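Local coordinates for USG-1 protein homolog (Pseudomonas aeruginosa, PDB 2HJS) that probably acts as an NAD- or NADP-dependent oxidoreductase on aldehyde or oxo groups, akin to aspartate-semialdehyde dehydrogenase, at residues D30-R35 with L332-Y337. Sequence-based numbering, arbitrary orientation.
Sequences DFPLHR and LLIKHY
A small apolar junction, built by Phe31, Pro32 and Ile334, ties a loop of the Rossmann-type NAD-binding domain to the last turns of the C-terminal helix 317-336. Ile334 faces the loop, and a single methyl, its CD1, does nearly all the touching. Its chi1 of -71° turns CG1 away from the carbonyl carbon, and the extended chi2 (173°) carries CD1 out to the loop; isoleucine suits this partly exposed helix face because its apolar branch meets apolar side chains. The CG-CD edge of the Pro32 ring reaches toward this methyl, with CD 3.8 Å and CG 3.9 Å from Ile334 CD1. The outer end of the Phe31 ring slants obliquely against the same methyl, with CE1 3.8 Å from Ile334 CD1; the modelled approach of CZ is too short to be trusted in detail. The loop is the helix-to-strand link of the beta-alpha-beta crossover formed by 9-12, 17-28 and 36-40. At its start Asp30, with positive phi, is the C-prime residue of a Schellman motif that ends the helix. Pro32 then centres an inverse gamma turn, and proline suits this place because its ring restricts phi to about the value the turn needs (-80°). Phe31 fits a buried position by being wholly apolar: its ring also packs on Val9 and Leu71, from two parallel strands of the sheet. Leu7, just before strand 9-12, also touches Ile334, while Leu333 sets the helix against Leu71 and Leu119.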
ATOM      1  N   ASP A  30     -19.467  18.271  23.992  1.00 48.66           N
ATOM      2  CA  ASP A  30     -20.583  19.031  24.506  1.00 49.29           C
ATOM      3  C   ASP A  30     -21.427  19.696  23.454  1.00 48.74           C
ATOM      4  O   ASP A  30     -21.743  20.883  23.571  1.00 48.77           O
ATOM      5  CB  ASP A  30     -20.117  20.101  25.484  1.00 49.60           C
ATOM      6  CG  ASP A  30     -19.998  19.579  26.850  1.00 51.54           C
ATOM      7  OD1 ASP A  30     -21.044  19.495  27.523  1.00 53.40           O
ATOM      8  OD2 ASP A  30     -18.856  19.226  27.243  1.00 54.42           O
ATOM      9  N   PHE A  31     -21.813  18.932  22.450  1.00 48.60           N
ATOM     10  CA  PHE A  31     -22.704  19.426  21.430  1.00 49.06           C
ATOM     11  C   PHE A  31     -23.958  19.947  22.093  1.00 49.40           C
ATOM     12  O   PHE A  31     -24.534  19.278  22.969  1.00 50.18           O
ATOM     13  CB  PHE A  31     -23.034  18.314  20.452  1.00 48.85           C
ATOM     14  CG  PHE A  31     -23.499  18.801  19.104  1.00 49.09           C
ATOM     15  CD1 PHE A  31     -22.582  19.039  18.083  1.00 48.05           C
ATOM     16  CD2 PHE A  31     -24.860  18.985  18.841  1.00 47.55           C
ATOM     17  CE1 PHE A  31     -23.018  19.473  16.821  1.00 46.92           C
ATOM     18  CE2 PHE A  31     -25.289  19.389  17.592  1.00 47.19           C
ATOM     19  CZ  PHE A  31     -24.367  19.638  16.581  1.00 47.62           C
ATOM     20  N   PRO A  32     -24.373  21.169  21.726  1.00 50.10           N
ATOM     21  CA  PRO A  32     -25.463  21.832  22.473  1.00 50.12           C
ATOM     22  C   PRO A  32     -26.888  21.383  22.108  1.00 50.26           C
ATOM     23  O   PRO A  32     -27.774  22.215  21.847  1.00 50.97           O
ATOM     24  CB  PRO A  32     -25.232  23.319  22.191  1.00 50.25           C
ATOM     25  CG  PRO A  32     -24.492  23.346  20.880  1.00 50.03           C
ATOM     26  CD  PRO A  32     -23.819  22.018  20.659  1.00 49.57           C
ATOM     27  N   LEU A  33     -27.129  20.081  22.152  1.00 49.65           N
ATOM     28  CA  LEU A  33     -28.449  19.562  21.814  1.00 48.74           C
ATOM     29  C   LEU A  33     -29.379  19.548  23.029  1.00 48.50           C
ATOM     30  O   LEU A  33     -28.923  19.540  24.167  1.00 48.64           O
ATOM     31  CB  LEU A  33     -28.324  18.159  21.209  1.00 48.35           C
ATOM     32  CG  LEU A  33     -27.589  17.095  22.031  1.00 46.65           C
ATOM     33  CD1 LEU A  33     -28.539  16.413  22.971  1.00 44.80           C
ATOM     34  CD2 LEU A  33     -26.992  16.076  21.098  1.00 43.65           C
ATOM     35  N   HIS A  34     -30.681  19.537  22.766  1.00 48.06           N
ATOM     36  CA  HIS A  34     -31.688  19.459  23.795  1.00 48.40           C
ATOM     37  C   HIS A  34     -32.056  17.992  23.949  1.00 49.14           C
ATOM     38  O   HIS A  34     -31.695  17.383  24.947  1.00 50.14           O
ATOM     39  CB  HIS A  34     -32.893  20.311  23.404  1.00 47.67           C
ATOM     40  CG  HIS A  34     -33.953  20.366  24.446  1.00 46.14           C
ATOM     41  ND1 HIS A  34     -35.285  20.137  24.164  1.00 46.10           N
ATOM     42  CD2 HIS A  34     -33.892  20.645  25.773  1.00 43.09           C
ATOM     43  CE1 HIS A  34     -35.994  20.255  25.271  1.00 40.22           C
ATOM     44  NE2 HIS A  34     -35.171  20.553  26.259  1.00 43.02           N
ATOM     45  N   ARG A  35     -32.723  17.416  22.949  1.00 48.95           N
ATOM     46  CA  ARG A  35     -33.005  15.989  22.959  1.00 48.76           C
ATOM     47  C   ARG A  35     -32.225  15.279  21.869  1.00 49.29           C
ATOM     48  O   ARG A  35     -32.018  15.834  20.782  1.00 48.36           O
ATOM     49  CB  ARG A  35     -34.503  15.733  22.808  1.00 49.61           C
ATOM     50  CG  ARG A  35     -35.326  16.289  23.958  1.00 49.52           C
ATOM     51  CD  ARG A  35     -36.814  16.033  23.735  1.00 54.13           C
ATOM     52  NE  ARG A  35     -37.664  16.825  24.636  1.00 54.20           N
ATOM     53  CZ  ARG A  35     -38.129  16.407  25.810  1.00 55.19           C
ATOM     54  NH1 ARG A  35     -37.830  15.199  26.249  1.00 55.89           N
ATOM     55  NH2 ARG A  35     -38.892  17.203  26.547  1.00 53.46           N
ATOM     56  N   LEU A 332     -20.543  23.820  12.802  1.00 53.28           N
ATOM     57  CA  LEU A 332     -20.558  24.985  11.915  1.00 54.05           C
ATOM     58  C   LEU A 332     -21.981  25.457  11.606  1.00 55.30           C
ATOM     59  O   LEU A 332     -22.253  26.663  11.619  1.00 54.48           O
ATOM     60  CB  LEU A 332     -19.787  24.710  10.609  1.00 53.68           C
ATOM     61  CG  LEU A 332     -19.734  25.821   9.541  1.00 53.44           C
ATOM     62  CD1 LEU A 332     -19.105  27.083  10.091  1.00 52.20           C
ATOM     63  CD2 LEU A 332     -18.960  25.376   8.288  1.00 53.18           C
ATOM     64  N   LEU A 333     -22.866  24.504  11.307  1.00 56.98           N
ATOM     65  CA  LEU A 333     -24.268  24.791  11.011  1.00 59.42           C
ATOM     66  C   LEU A 333     -24.980  25.436  12.202  1.00 61.46           C
ATOM     67  O   LEU A 333     -25.823  26.307  12.026  1.00 61.90           O
ATOM     68  CB  LEU A 333     -25.019  23.525  10.600  1.00 58.70           C
ATOM     69  CG  LEU A 333     -24.712  22.801   9.296  1.00 59.91           C
ATOM     70  CD1 LEU A 333     -25.658  21.631   9.155  1.00 59.17           C
ATOM     71  CD2 LEU A 333     -24.840  23.739   8.116  1.00 59.51           C
ATOM     72  N   ILE A 334     -24.654  24.991  13.412  1.00 64.01           N
ATOM     73  CA  ILE A 334     -25.174  25.629  14.630  1.00 66.53           C
ATOM     74  C   ILE A 334     -24.645  27.051  14.802  1.00 68.74           C
ATOM     75  O   ILE A 334     -25.409  27.958  15.139  1.00 69.08           O
ATOM     76  CB  ILE A 334     -24.765  24.854  15.879  1.00 65.98           C
ATOM     77  CG1 ILE A 334     -25.515  23.549  15.964  1.00 65.37           C
ATOM     78  CG2 ILE A 334     -25.020  25.678  17.151  1.00 67.66           C
ATOM     79  CD1 ILE A 334     -24.979  22.716  17.090  1.00 66.94           C
ATOM     80  N   LYS A 335     -23.342  27.225  14.577  1.00 71.72           N
ATOM     81  CA  LYS A 335     -22.623  28.446  14.924  1.00 75.06           C
ATOM     82  C   LYS A 335     -23.163  29.673  14.205  1.00 76.92           C
ATOM     83  O   LYS A 335     -23.638  30.599  14.863  1.00 77.39           O
ATOM     84  CB  LYS A 335     -21.109  28.298  14.709  1.00 74.84           C
ATOM     85  CG  LYS A 335     -20.271  29.455  15.276  1.00 75.84           C
ATOM     86  CD  LYS A 335     -18.801  29.065  15.456  1.00 76.49           C
ATOM     87  CE  LYS A 335     -17.854  30.283  15.474  1.00 79.01           C
ATOM     88  NZ  LYS A 335     -17.160  30.497  14.153  1.00 78.59           N
ATOM     89  N   HIS A 336     -23.103  29.711  12.875  1.00 79.40           N
ATOM     90  CA  HIS A 336     -23.704  30.872  12.211  1.00 82.10           C
ATOM     91  C   HIS A 336     -24.855  30.617  11.231  1.00 83.11           C
ATOM     92  O   HIS A 336     -25.384  31.568  10.637  1.00 83.53           O
ATOM     93  CB  HIS A 336     -22.680  31.930  11.715  1.00 82.64           C
ATOM     94  CG  HIS A 336     -21.453  31.364  11.073  1.00 84.13           C
ATOM     95  ND1 HIS A 336     -20.405  30.843  11.803  1.00 85.64           N
ATOM     96  CD2 HIS A 336     -21.080  31.293   9.772  1.00 86.03           C
ATOM     97  CE1 HIS A 336     -19.453  30.444  10.975  1.00 86.97           C
ATOM     98  NE2 HIS A 336     -19.836  30.707   9.737  1.00 86.91           N
ATOM     99  N   TYR A 337     -25.283  29.367  11.095  1.00 84.07           N
ATOM    100  CA  TYR A 337     -26.496  29.113  10.316  1.00 85.28           C
ATOM    101  C   TYR A 337     -27.683  28.767  11.211  1.00 86.13           C
ATOM    102  O   TYR A 337     -28.563  27.987  10.840  1.00 86.24           O
ATOM    103  CB  TYR A 337     -26.237  28.103   9.192  1.00 85.26           C
ATOM    104  CG  TYR A 337     -25.075  28.535   8.325  1.00 85.14           C
ATOM    105  CD1 TYR A 337     -25.266  29.394   7.237  1.00 85.38           C
ATOM    106  CD2 TYR A 337     -23.779  28.124   8.625  1.00 84.42           C
ATOM    107  CE1 TYR A 337     -24.188  29.810   6.457  1.00 85.32           C
ATOM    108  CE2 TYR A 337     -22.704  28.527   7.861  1.00 85.09           C
ATOM    109  CZ  TYR A 337     -22.907  29.366   6.777  1.00 85.72           C
ATOM    110  OH  TYR A 337     -21.813  29.746   6.027  1.00 86.31           O
TER